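Local coordinates for protein aerobactin synthase IucA (Klebsiella pneumoniae subsp. pneumoniae, PDB 5JM8) that probably catalyses an ATP- and magnesium-dependent ligation step in assembly of the siderophore aerobactin, as an NRPS-independent siderophore (NIS) synthetase, at residues 320-328 with 441-449; 360-368 with 428-438. All coordinates share one frame; numbering follows the deposited sequence.

Interaction 1: residues 320-328 with 441-449; sequences PTFRVMQED and VGLIYRDCQ. With ATP (adenosine-5'-triphosphate), chain I.
Phe322 and Leu443 lie side by side on one face of a parallel strand pair, the leucine CD2 3.5 Å from the ring CD1, in a tightly packed part of this contact. Both side chains leave their strands with CG anti to the backbone N (chi1 167° and 168°), which sends them the same way. Tyr445 continues the row: its CB meets the edge of the Phe322 ring, while Val324 CG1 touches the edge of the tyrosine ring. Four backbone bonds, alternating in direction as parallel strands require, join the pair; the last, Met325 N to Tyr445 O, is 3.0 Å long and almost straight.

On the other face, Met325 CG rests on Ile444 CG2 at 3.7 Å. The contact is looser at Thr321 and Arg323, partly exposed and bordering the second subunit; Arg323 touches Ile444 through its CB, then bends away. Beyond the strands, Glu327 OE2 takes the backbone N of Cys448 at 2.9 Å, from above the carboxylate plane, and also pairs with Arg349. Alongside, Asp447 OD1 accepts from Gln449 N in an Asx turn. Asp447 is one of three magnesium-site residues; Lys278 pairs with its OD1 and bonds to ATP.

Helix 394-420 covers the Phe322-Leu443 face. Strand 322-324 is outermost in its mixed sheet within this chain, and strand 431-435 flanks strand 440-445 on the side away from it.

Interaction 2: residues 360-368 with 428-438; sequences QTNVLVSLT and QQNILVQMLGD. With MG (magnesium ion), chain J; ATP (adenosine-5'-triphosphate), chain I.
Part of the nucleotide and magnesium site of this synthetase lies at one end of an antiparallel strand pair, 360-363 with 431-435. Gln429 OE1 and Asn430 OD1 bind the magnesium ion, at 2.3 and 2.0 Å; ATP O3A is a further ligand, and Asp447 of interaction 1 belongs to the same site. A bend at chi2 (-99°) turns the Gln429 amide toward the metal; its NE2 bonds to Thr263 and weakly to ATP O2G. Across the loop, Val365 CG2 approaches the adenine N7 to 3.4 Å, and Leu364 CG packs against Gln428 CG.

Along the strands, Asn362 and Val433 exchange two backbone bonds. Leu364 N continues the pairing to Ile431 O, 2.9 Å away, as the chain passes from strand to helix. At the far end the Gln360 amide grips Asp438 twice: OE1 receives the backbone N on an in-plane lone pair, and NE2 gives to OD1 at 2.9 Å. The amide and carboxylate planes stand nearly perpendicular, and Arg385 shares OD1. Met435 CE meets Leu367 CD1 tip to tip at 4.0 Å. Strand end, following helix and paired metal-binding amides contribute one wall of an ATP-magnesium site consistent with the kinase-like clan of the IucA/IucC family.

How the interactions relate
Both interactions are buried and belong to one mixed sheet, in which 322-324 and 360-363 are the outermost strands within this chain and 440-445 and 431-435 the neighbouring inner pair. Interaction 1 is parallel and interaction 2 antiparallel; along the chain the second is nested within the loop closed by the first. The pairing of the inner strands includes a classic beta bulge, where Val441 and Gly442 both face Gln434. Near the nucleotide, Arg446 of interaction 1 reaches the carbonyl of Gln429 in interaction 2. There 441-449 adds the carboxylate of Asp447 to the magnesium site and sets Arg446 near the gamma-phosphate, whereas 428-438 adds two amide oxygens to the metal and 360-368 an apolar contact to the adenine.

Interaction 1: residues 320-328 with 441-449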
loop_
_atom_site.group_PDB
_atom_site.type_symbol
_atom_site.label_atom_id
_atom_site.label_comp_id
_atom_site.label_asym_id
_atom_site.label_seq_id
_atom_site.Cartn_x
_atom_site.Cartn_y
_atom_site.Cartn_z
ATOM N N PRO A 320 -24.369 8.644 -13.510
ATOM C CA PRO A 320 -23.728 7.673 -12.617
ATOM C C PRO A 320 -22.462 8.197 -11.933
ATOM O O PRO A 320 -22.097 7.701 -10.865
ATOM C CB PRO A 320 -23.389 6.511 -13.554
ATOM C CG PRO A 320 -23.264 7.136 -14.901
ATOM C CD PRO A 320 -24.291 8.228 -14.921
ATOM N N THR A 321 -21.805 9.179 -12.540
ATOM C CA THR A 321 -20.565 9.721 -11.995
ATOM C C THR A 321 -20.823 10.845 -10.995
ATOM O O THR A 321 -19.889 11.354 -10.371
ATOM C CB THR A 321 -19.658 10.260 -13.103
ATOM O OG1 THR A 321 -20.338 11.302 -13.812
ATOM C CG2 THR A 321 -19.280 9.151 -14.070
ATOM N N PHE A 322 -22.090 11.225 -10.847
ATOM C CA PHE A 322 -22.483 12.257 -9.893
ATOM C C PHE A 322 -22.946 11.633 -8.580
ATOM O O PHE A 322 -23.834 10.781 -8.573
ATOM C CB PHE A 322 -23.592 13.132 -10.482
ATOM C CG PHE A 322 -24.270 14.014 -9.470
ATOM C CD1 PHE A 322 -23.545 14.942 -8.744
ATOM C CD2 PHE A 322 -25.635 13.918 -9.250
ATOM C CE1 PHE A 322 -24.164 15.755 -7.813
ATOM C CE2 PHE A 322 -26.259 14.730 -8.320
ATOM C CZ PHE A 322 -25.523 15.650 -7.602
ATOM N N ARG A 323 -22.334 12.056 -7.475
ATOM C CA ARG A 323 -22.756 11.621 -6.144
ATOM C C ARG A 323 -23.062 12.811 -5.247
ATOM O O ARG A 323 -22.508 13.893 -5.421
ATOM C CB ARG A 323 -21.679 10.758 -5.472
ATOM C CG ARG A 323 -21.303 9.482 -6.208
ATOM C CD ARG A 323 -22.482 8.540 -6.417
ATOM N NE ARG A 323 -23.057 8.035 -5.169
ATOM C CZ ARG A 323 -22.591 6.988 -4.492
ATOM N NH1 ARG A 323 -21.522 6.333 -4.919
ATOM N NH2 ARG A 323 -23.189 6.597 -3.377
ATOM N N VAL A 324 -23.960 12.593 -4.293
ATOM C CA VAL A 324 -24.140 13.504 -3.173
ATOM C C VAL A 324 -23.732 12.763 -1.903
ATOM O O VAL A 324 -24.154 11.627 -1.683
ATOM C CB VAL A 324 -25.602 14.004 -3.062
ATOM C CG1 VAL A 324 -25.793 14.849 -1.810
ATOM C CG2 VAL A 324 -25.984 14.803 -4.294
ATOM N N MET A 325 -22.891 13.393 -1.086
ATOM C CA MET A 325 -22.537 12.841 0.220
ATOM C C MET A 325 -23.677 13.084 1.203
ATOM O O MET A 325 -23.814 14.177 1.753
ATOM C CB MET A 325 -21.243 13.461 0.750
ATOM C CG MET A 325 -19.982 12.892 0.127
ATOM S SD MET A 325 -18.502 13.772 0.659
ATOM C CE MET A 325 -17.215 12.678 0.060
ATOM N N GLN A 326 -24.493 12.056 1.412
ATOM C CA GLN A 326 -25.698 12.180 2.221
ATOM C C GLN A 326 -25.383 12.314 3.701
ATOM O O GLN A 326 -24.614 11.531 4.261
ATOM C CB GLN A 326 -26.611 10.972 2.007
ATOM C CG GLN A 326 -27.126 10.816 0.586
ATOM C CD GLN A 326 -28.016 11.965 0.153
ATOM O OE1 GLN A 326 -28.527 12.718 0.982
ATOM N NE2 GLN A 326 -28.202 12.106 -1.152
ATOM N N GLU A 327 -25.993 13.318 4.323
ATOM C CA GLU A 327 -25.917 13.499 5.763
ATOM C C GLU A 327 -27.144 12.854 6.404
ATOM O O GLU A 327 -28.066 13.542 6.843
ATOM C CB GLU A 327 -25.826 14.986 6.107
ATOM C CG GLU A 327 -24.639 15.681 5.457
ATOM C CD GLU A 327 -24.702 17.192 5.572
ATOM O OE1 GLU A 327 -25.483 17.698 6.406
ATOM O OE2 GLU A 327 -23.976 17.874 4.814
ATOM N N ASP A 328 -27.137 11.523 6.453
ATOM C CA ASP A 328 -28.320 10.748 6.818
ATOM C C ASP A 328 -28.359 10.392 8.301
ATOM O O ASP A 328 -28.995 9.414 8.696
ATOM C CB ASP A 328 -28.386 9.465 5.979
ATOM C CG ASP A 328 -27.130 8.617 6.096
ATOM O OD1 ASP A 328 -26.326 8.854 7.022
ATOM O OD2 ASP A 328 -26.948 7.705 5.262
ATOM N N VAL A 441 -13.649 13.244 -14.141
ATOM C CA VAL A 441 -14.428 12.101 -14.608
ATOM C C VAL A 441 -15.689 11.909 -13.769
ATOM O O VAL A 441 -16.441 10.956 -13.975
ATOM C CB VAL A 441 -13.596 10.798 -14.574
ATOM C CG1 VAL A 441 -12.422 10.898 -15.529
ATOM C CG2 VAL A 441 -13.109 10.506 -13.165
ATOM N N GLY A 442 -15.920 12.815 -12.825
ATOM C CA GLY A 442 -17.099 12.738 -11.984
ATOM C C GLY A 442 -17.200 13.865 -10.976
ATOM O O GLY A 442 -16.282 14.674 -10.841
ATOM N N LEU A 443 -18.329 13.908 -10.271
ATOM C CA LEU A 443 -18.600 14.944 -9.280
ATOM C C LEU A 443 -19.106 14.337 -7.979
ATOM O O LEU A 443 -19.892 13.389 -7.987
ATOM C CB LEU A 443 -19.628 15.948 -9.817
ATOM C CG LEU A 443 -20.238 16.929 -8.804
ATOM C CD1 LEU A 443 -19.187 17.906 -8.296
ATOM C CD2 LEU A 443 -21.424 17.678 -9.395
ATOM N N ILE A 444 -18.648 14.892 -6.861
ATOM C CA ILE A 444 -19.221 14.578 -5.561
ATOM C C ILE A 444 -19.577 15.879 -4.839
ATOM O O ILE A 444 -18.702 16.690 -4.528
ATOM C CB ILE A 444 -18.263 13.733 -4.696
ATOM C CG1 ILE A 444 -17.869 12.450 -5.437
ATOM C CG2 ILE A 444 -18.921 13.396 -3.362
ATOM C CD1 ILE A 444 -16.834 11.609 -4.716
ATOM N N TYR A 445 -20.871 16.074 -4.592
ATOM C CA TYR A 445 -21.355 17.266 -3.910
ATOM C C TYR A 445 -21.387 17.057 -2.406
ATOM O O TYR A 445 -21.733 15.979 -1.923
ATOM C CB TYR A 445 -22.750 17.654 -4.406
ATOM C CG TYR A 445 -23.337 18.826 -3.653
ATOM C CD1 TYR A 445 -23.081 20.131 -4.051
ATOM C CD2 TYR A 445 -24.138 18.628 -2.534
ATOM C CE1 TYR A 445 -23.609 21.204 -3.361
ATOM C CE2 TYR A 445 -24.669 19.694 -1.839
ATOM C CZ TYR A 445 -24.401 20.979 -2.255
ATOM O OH TYR A 445 -24.932 22.039 -1.561
ATOM N N ARG A 446 -21.039 18.115 -1.680
ATOM C CA ARG A 446 -20.959 18.093 -0.228
ATOM C C ARG A 446 -21.716 19.283 0.359
ATOM O O ARG A 446 -21.883 20.297 -0.314
ATOM C CB ARG A 446 -19.494 18.114 0.206
ATOM C CG ARG A 446 -19.268 18.489 1.651
ATOM C CD ARG A 446 -17.801 18.451 1.981
ATOM N NE ARG A 446 -17.050 19.498 1.294
ATOM C CZ ARG A 446 -15.732 19.471 1.123
ATOM N NH1 ARG A 446 -15.027 18.444 1.580
ATOM N NH2 ARG A 446 -15.117 20.459 0.493
ATOM N N ASP A 447 -22.166 19.136 1.605
ATOM C CA ASP A 447 -22.897 20.171 2.344
ATOM C C ASP A 447 -24.365 20.206 1.925
ATOM O O ASP A 447 -24.753 20.941 1.018
ATOM C CB ASP A 447 -22.260 21.552 2.153
ATOM C CG ASP A 447 -22.743 22.567 3.180
ATOM O OD1 ASP A 447 -23.690 22.257 3.934
ATOM O OD2 ASP A 447 -22.178 23.680 3.225
ATOM N N CYS A 448 -25.175 19.415 2.618
ATOM C CA CYS A 448 -26.597 19.308 2.321
ATOM C C CYS A 448 -27.388 20.459 2.933
ATOM O O CYS A 448 -28.589 20.596 2.698
ATOM C CB CYS A 448 -27.128 17.969 2.826
ATOM S SG CYS A 448 -26.172 16.563 2.219
ATOM N N GLN A 449 -26.709 21.284 3.722
ATOM C CA GLN A 449 -27.316 22.490 4.273
ATOM C C GLN A 449 -27.679 23.460 3.150
ATOM O O GLN A 449 -28.508 24.352 3.329
ATOM C CB GLN A 449 -26.364 23.157 5.269
ATOM C CG GLN A 449 -26.955 24.338 6.024
ATOM C CD GLN A 449 -25.997 24.902 7.057
ATOM O OE1 GLN A 449 -24.933 24.337 7.311
ATOM N NE2 GLN A 449 -26.371 26.025 7.657
HETATM P PG ATP I . -19.142 21.711 5.031
HETATM O O1G ATP I . -18.233 20.888 5.910
HETATM O O2G ATP I . -18.787 21.644 3.565
HETATM O O3G ATP I . -20.612 21.497 5.299
HETATM P PB ATP I . -19.844 24.447 5.721
HETATM O O1B ATP I . -19.246 25.316 6.800
HETATM O O2B ATP I . -21.246 23.907 5.892
HETATM O O3B ATP I . -18.799 23.246 5.416
HETATM P PA ATP I . -20.247 26.756 4.075
HETATM O O1A ATP I . -21.311 27.083 5.091
HETATM O O2A ATP I . -20.550 26.891 2.603
HETATM O O3A ATP I . -19.754 25.242 4.320
HETATM O "O5'" ATP I . -18.917 27.609 4.367
HETATM C "C5'" ATP I . -17.796 27.404 3.513
HETATM C "C4'" ATP I . -16.479 27.617 4.245
HETATM O "O4'" ATP I . -15.417 27.453 3.304
HETATM C "C3'" ATP I . -16.343 29.006 4.850
HETATM O "O3'" ATP I . -15.937 28.895 6.221
HETATM C "C2'" ATP I . -15.289 29.714 4.020
HETATM O "O2'" ATP I . -14.377 30.452 4.832
HETATM C "C1'" ATP I . -14.561 28.597 3.290
HETATM N N9 ATP I . -14.257 28.962 1.888
HETATM C C8 ATP I . -13.017 29.006 1.375
HETATM N N7 ATP I . -13.050 29.372 0.068
HETATM C C5 ATP I . -14.338 29.564 -0.263
HETATM C C6 ATP I . -15.068 29.956 -1.486
HETATM N N6 ATP I . -14.377 30.216 -2.621
HETATM N N1 ATP I . -16.416 30.043 -1.416
HETATM C C2 ATP I . -17.091 29.782 -0.280
HETATM N N3 ATP I . -16.485 29.419 0.865
HETATM C C4 ATP I . -15.135 29.295 0.939
#

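Interaction 2: residues 360-368 with 428-438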
loop_
_atom_site.group_PDB
_atom_site.type_symbol
_atom_site.label_atom_id
_atom_site.label_comp_id
_atom_site.label_asym_id
_atom_site.label_seq_id
_atom_site.Cartn_x
_atom_site.Cartn_y
_atom_site.Cartn_z
ATOM N N GLN A 360 -7.962 10.751 -6.814
ATOM C CA GLN A 360 -7.738 12.162 -7.097
ATOM C C GLN A 360 -9.061 12.920 -7.049
ATOM O O GLN A 360 -9.491 13.523 -8.028
ATOM C CB GLN A 360 -7.063 12.343 -8.454
ATOM C CG GLN A 360 -6.502 13.732 -8.672
ATOM C CD GLN A 360 -5.913 13.911 -10.057
ATOM O OE1 GLN A 360 -6.124 13.084 -10.949
ATOM N NE2 GLN A 360 -5.168 14.998 -10.247
ATOM N N THR A 361 -9.703 12.866 -5.889
ATOM C CA THR A 361 -10.898 13.650 -5.624
ATOM C C THR A 361 -10.489 14.862 -4.799
ATOM O O THR A 361 -10.082 14.721 -3.649
ATOM C CB THR A 361 -11.959 12.822 -4.879
ATOM O OG1 THR A 361 -12.223 11.619 -5.612
ATOM C CG2 THR A 361 -13.254 13.615 -4.711
ATOM N N ASN A 362 -10.563 16.045 -5.404
ATOM C CA ASN A 362 -10.140 17.279 -4.747
ATOM C C ASN A 362 -11.256 18.314 -4.684
ATOM O O ASN A 362 -12.043 18.452 -5.623
ATOM C CB ASN A 362 -8.941 17.901 -5.471
ATOM C CG ASN A 362 -7.788 16.926 -5.668
ATOM O OD1 ASN A 362 -7.007 17.065 -6.608
ATOM N ND2 ASN A 362 -7.671 15.945 -4.779
ATOM N N VAL A 363 -11.312 19.056 -3.582
ATOM C CA VAL A 363 -12.220 20.188 -3.496
ATOM C C VAL A 363 -11.719 21.271 -4.451
ATOM O O VAL A 363 -10.526 21.575 -4.496
ATOM C CB VAL A 363 -12.333 20.731 -2.058
ATOM C CG1 VAL A 363 -10.994 21.290 -1.581
ATOM C CG2 VAL A 363 -13.430 21.779 -1.972
ATOM N N LEU A 364 -12.638 21.839 -5.223
ATOM C CA LEU A 364 -12.284 22.740 -6.314
ATOM C C LEU A 364 -11.533 23.982 -5.835
ATOM O O LEU A 364 -10.615 24.456 -6.507
ATOM C CB LEU A 364 -13.551 23.152 -7.070
ATOM C CG LEU A 364 -13.400 24.107 -8.258
ATOM C CD1 LEU A 364 -12.539 23.492 -9.347
ATOM C CD2 LEU A 364 -14.771 24.495 -8.804
ATOM N N VAL A 365 -11.918 24.493 -4.668
ATOM C CA VAL A 365 -11.408 25.770 -4.175
ATOM C C VAL A 365 -9.895 25.751 -3.944
ATOM O O VAL A 365 -9.228 26.779 -4.050
ATOM C CB VAL A 365 -12.114 26.177 -2.861
ATOM C CG1 VAL A 365 -11.792 25.198 -1.741
ATOM C CG2 VAL A 365 -11.727 27.589 -2.461
ATOM N N SER A 366 -9.359 24.580 -3.627
ATOM C CA SER A 366 -7.930 24.446 -3.379
ATOM C C SER A 366 -7.145 24.467 -4.689
ATOM O O SER A 366 -5.980 24.865 -4.720
ATOM C CB SER A 366 -7.642 23.153 -2.612
ATOM O OG SER A 366 -8.326 23.141 -1.372
ATOM N N LEU A 367 -7.795 24.048 -5.770
ATOM C CA LEU A 367 -7.135 23.949 -7.066
ATOM C C LEU A 367 -7.033 25.318 -7.721
ATOM O O LEU A 367 -5.984 25.701 -8.236
ATOM C CB LEU A 367 -7.893 22.985 -7.982
ATOM C CG LEU A 367 -8.021 21.544 -7.492
ATOM C CD1 LEU A 367 -8.978 20.771 -8.378
ATOM C CD2 LEU A 367 -6.661 20.866 -7.454
ATOM N N THR A 368 -8.137 26.052 -7.693
ATOM C CA THR A 368 -8.203 27.371 -8.307
ATOM C C THR A 368 -7.368 28.404 -7.558
ATOM O O THR A 368 -6.874 29.357 -8.161
ATOM C CB THR A 368 -9.638 27.880 -8.356
ATOM O OG1 THR A 368 -10.120 28.022 -7.016
ATOM C CG2 THR A 368 -10.526 26.914 -9.120
ATOM N N GLN A 428 -17.511 26.627 -4.551
ATOM C CA GLN A 428 -16.227 26.097 -4.963
ATOM C C GLN A 428 -15.689 25.152 -3.890
ATOM O O GLN A 428 -14.739 24.399 -4.117
ATOM C CB GLN A 428 -15.257 27.239 -5.192
ATOM C CG GLN A 428 -14.133 26.916 -6.111
ATOM C CD GLN A 428 -13.202 28.090 -6.305
ATOM O OE1 GLN A 428 -12.101 27.926 -6.815
ATOM N NE2 GLN A 428 -13.641 29.283 -5.907
ATOM N N GLN A 429 -16.303 25.215 -2.711
ATOM C CA GLN A 429 -15.915 24.392 -1.574
ATOM C C GLN A 429 -16.862 23.200 -1.385
ATOM O O GLN A 429 -16.528 22.247 -0.683
ATOM C CB GLN A 429 -15.872 25.251 -0.305
ATOM C CG GLN A 429 -15.325 24.537 0.929
ATOM C CD GLN A 429 -16.404 24.015 1.862
ATOM O OE1 GLN A 429 -17.589 24.300 1.694
ATOM N NE2 GLN A 429 -15.988 23.248 2.862
ATOM N N ASN A 430 -18.037 23.256 -2.011
ATOM C CA ASN A 430 -18.983 22.141 -1.978
ATOM C C ASN A 430 -18.796 21.210 -3.166
ATOM O O ASN A 430 -19.417 20.152 -3.235
ATOM C CB ASN A 430 -20.420 22.655 -1.958
ATOM C CG ASN A 430 -20.769 23.357 -0.667
ATOM O OD1 ASN A 430 -20.047 23.256 0.324
ATOM N ND2 ASN A 430 -21.889 24.068 -0.666
ATOM N N ILE A 431 -17.941 21.615 -4.099
ATOM C CA ILE A 431 -17.665 20.826 -5.291
ATOM C C ILE A 431 -16.391 20.003 -5.145
ATOM O O ILE A 431 -15.289 20.557 -5.087
ATOM C CB ILE A 431 -17.533 21.730 -6.531
ATOM C CG1 ILE A 431 -18.890 22.332 -6.885
ATOM C CG2 ILE A 431 -17.000 20.938 -7.720
ATOM C CD1 ILE A 431 -18.816 23.512 -7.837
ATOM N N LEU A 432 -16.550 18.683 -5.097
ATOM C CA LEU A 432 -15.416 17.770 -5.155
ATOM C C LEU A 432 -15.297 17.239 -6.579
ATOM O O LEU A 432 -16.209 16.590 -7.095
ATOM C CB LEU A 432 -15.578 16.624 -4.157
ATOM C CG LEU A 432 -15.832 17.042 -2.707
ATOM C CD1 LEU A 432 -16.124 15.830 -1.831
ATOM C CD2 LEU A 432 -14.650 17.826 -2.156
ATOM N N VAL A 433 -14.172 17.540 -7.217
ATOM C CA VAL A 433 -13.937 17.128 -8.595
ATOM C C VAL A 433 -13.225 15.786 -8.615
ATOM O O VAL A 433 -12.035 15.698 -8.316
ATOM C CB VAL A 433 -13.107 18.174 -9.369
ATOM C CG1 VAL A 433 -12.849 17.714 -10.797
ATOM C CG2 VAL A 433 -13.826 19.511 -9.374
ATOM N N GLN A 434 -13.968 14.741 -8.960
ATOM C CA GLN A 434 -13.405 13.408 -9.069
ATOM C C GLN A 434 -12.583 13.313 -10.341
ATOM O O GLN A 434 -13.136 13.286 -11.441
ATOM C CB GLN A 434 -14.510 12.354 -9.069
ATOM C CG GLN A 434 -14.003 10.917 -9.022
ATOM C CD GLN A 434 -15.104 9.900 -9.260
ATOM O OE1 GLN A 434 -16.139 10.210 -9.852
ATOM N NE2 GLN A 434 -14.884 8.677 -8.795
ATOM N N MET A 435 -11.264 13.270 -10.189
ATOM C CA MET A 435 -10.366 13.194 -11.334
ATOM C C MET A 435 -9.724 11.821 -11.469
ATOM O O MET A 435 -9.616 11.070 -10.502
ATOM C CB MET A 435 -9.267 14.250 -11.228
ATOM C CG MET A 435 -9.722 15.665 -11.513
ATOM S SD MET A 435 -8.369 16.829 -11.305
ATOM C CE MET A 435 -8.358 17.000 -9.526
ATOM N N LEU A 436 -9.303 11.512 -12.691
ATOM C CA LEU A 436 -8.567 10.292 -12.991
ATOM C C LEU A 436 -7.539 10.629 -14.060
ATOM O O LEU A 436 -7.886 10.822 -15.225
ATOM C CB LEU A 436 -9.507 9.175 -13.463
ATOM C CG LEU A 436 -8.854 7.854 -13.884
ATOM C CD1 LEU A 436 -8.048 7.239 -12.753
ATOM C CD2 LEU A 436 -9.905 6.864 -14.380
ATOM N N GLY A 437 -6.277 10.711 -13.658
ATOM C CA GLY A 437 -5.226 11.171 -14.544
ATOM C C GLY A 437 -5.364 12.653 -14.840
ATOM O O GLY A 437 -5.154 13.086 -15.972
ATOM N N ASP A 438 -5.731 13.419 -13.814
ATOM C CA ASP A 438 -5.813 14.878 -13.883
ATOM C C ASP A 438 -6.934 15.392 -14.791
ATOM O O ASP A 438 -6.918 16.555 -15.198
ATOM C CB ASP A 438 -4.469 15.455 -14.342
ATOM C CG ASP A 438 -3.320 15.024 -13.451
ATOM O OD1 ASP A 438 -3.228 15.531 -12.313
ATOM O OD2 ASP A 438 -2.508 14.180 -13.886
HETATM MG MG MG J . -19.796 23.918 2.176
HETATM P PG ATP I . -19.142 21.711 5.031
HETATM O O1G ATP I . -18.233 20.888 5.910
HETATM O O2G ATP I . -18.787 21.644 3.565
HETATM O O3G ATP I . -20.612 21.497 5.299
HETATM P PB ATP I . -19.844 24.447 5.721
HETATM O O1B ATP I . -19.246 25.316 6.800
HETATM O O2B ATP I . -21.246 23.907 5.892
HETATM O O3B ATP I . -18.799 23.246 5.416
HETATM P PA ATP I . -20.247 26.756 4.075
HETATM O O1A ATP I . -21.311 27.083 5.091
HETATM O O2A ATP I . -20.550 26.891 2.603
HETATM O O3A ATP I . -19.754 25.242 4.320
HETATM O "O5'" ATP I . -18.917 27.609 4.367
HETATM C "C5'" ATP I . -17.796 27.404 3.513
HETATM C "C4'" ATP I . -16.479 27.617 4.245
HETATM O "O4'" ATP I . -15.417 27.453 3.304
HETATM C "C3'" ATP I . -16.343 29.006 4.850
HETATM O "O3'" ATP I . -15.937 28.895 6.221
HETATM C "C2'" ATP I . -15.289 29.714 4.020
HETATM O "O2'" ATP I . -14.377 30.452 4.832
HETATM C "C1'" ATP I . -14.561 28.597 3.290
HETATM N N9 ATP I . -14.257 28.962 1.888
HETATM C C8 ATP I . -13.017 29.006 1.375
HETATM N N7 ATP I . -13.050 29.372 0.068
HETATM C C5 ATP I . -14.338 29.564 -0.263
HETATM C C6 ATP I . -15.068 29.956 -1.486
HETATM N N6 ATP I . -14.377 30.216 -2.621
HETATM N N1 ATP I . -16.416 30.043 -1.416
HETATM C C2 ATP I . -17.091 29.782 -0.280
HETATM N N3 ATP I . -16.485 29.419 0.865
HETATM C C4 ATP I . -15.135 29.295 0.939
HETATM O O HOH W 1 -8.368 8.928 -9.056
#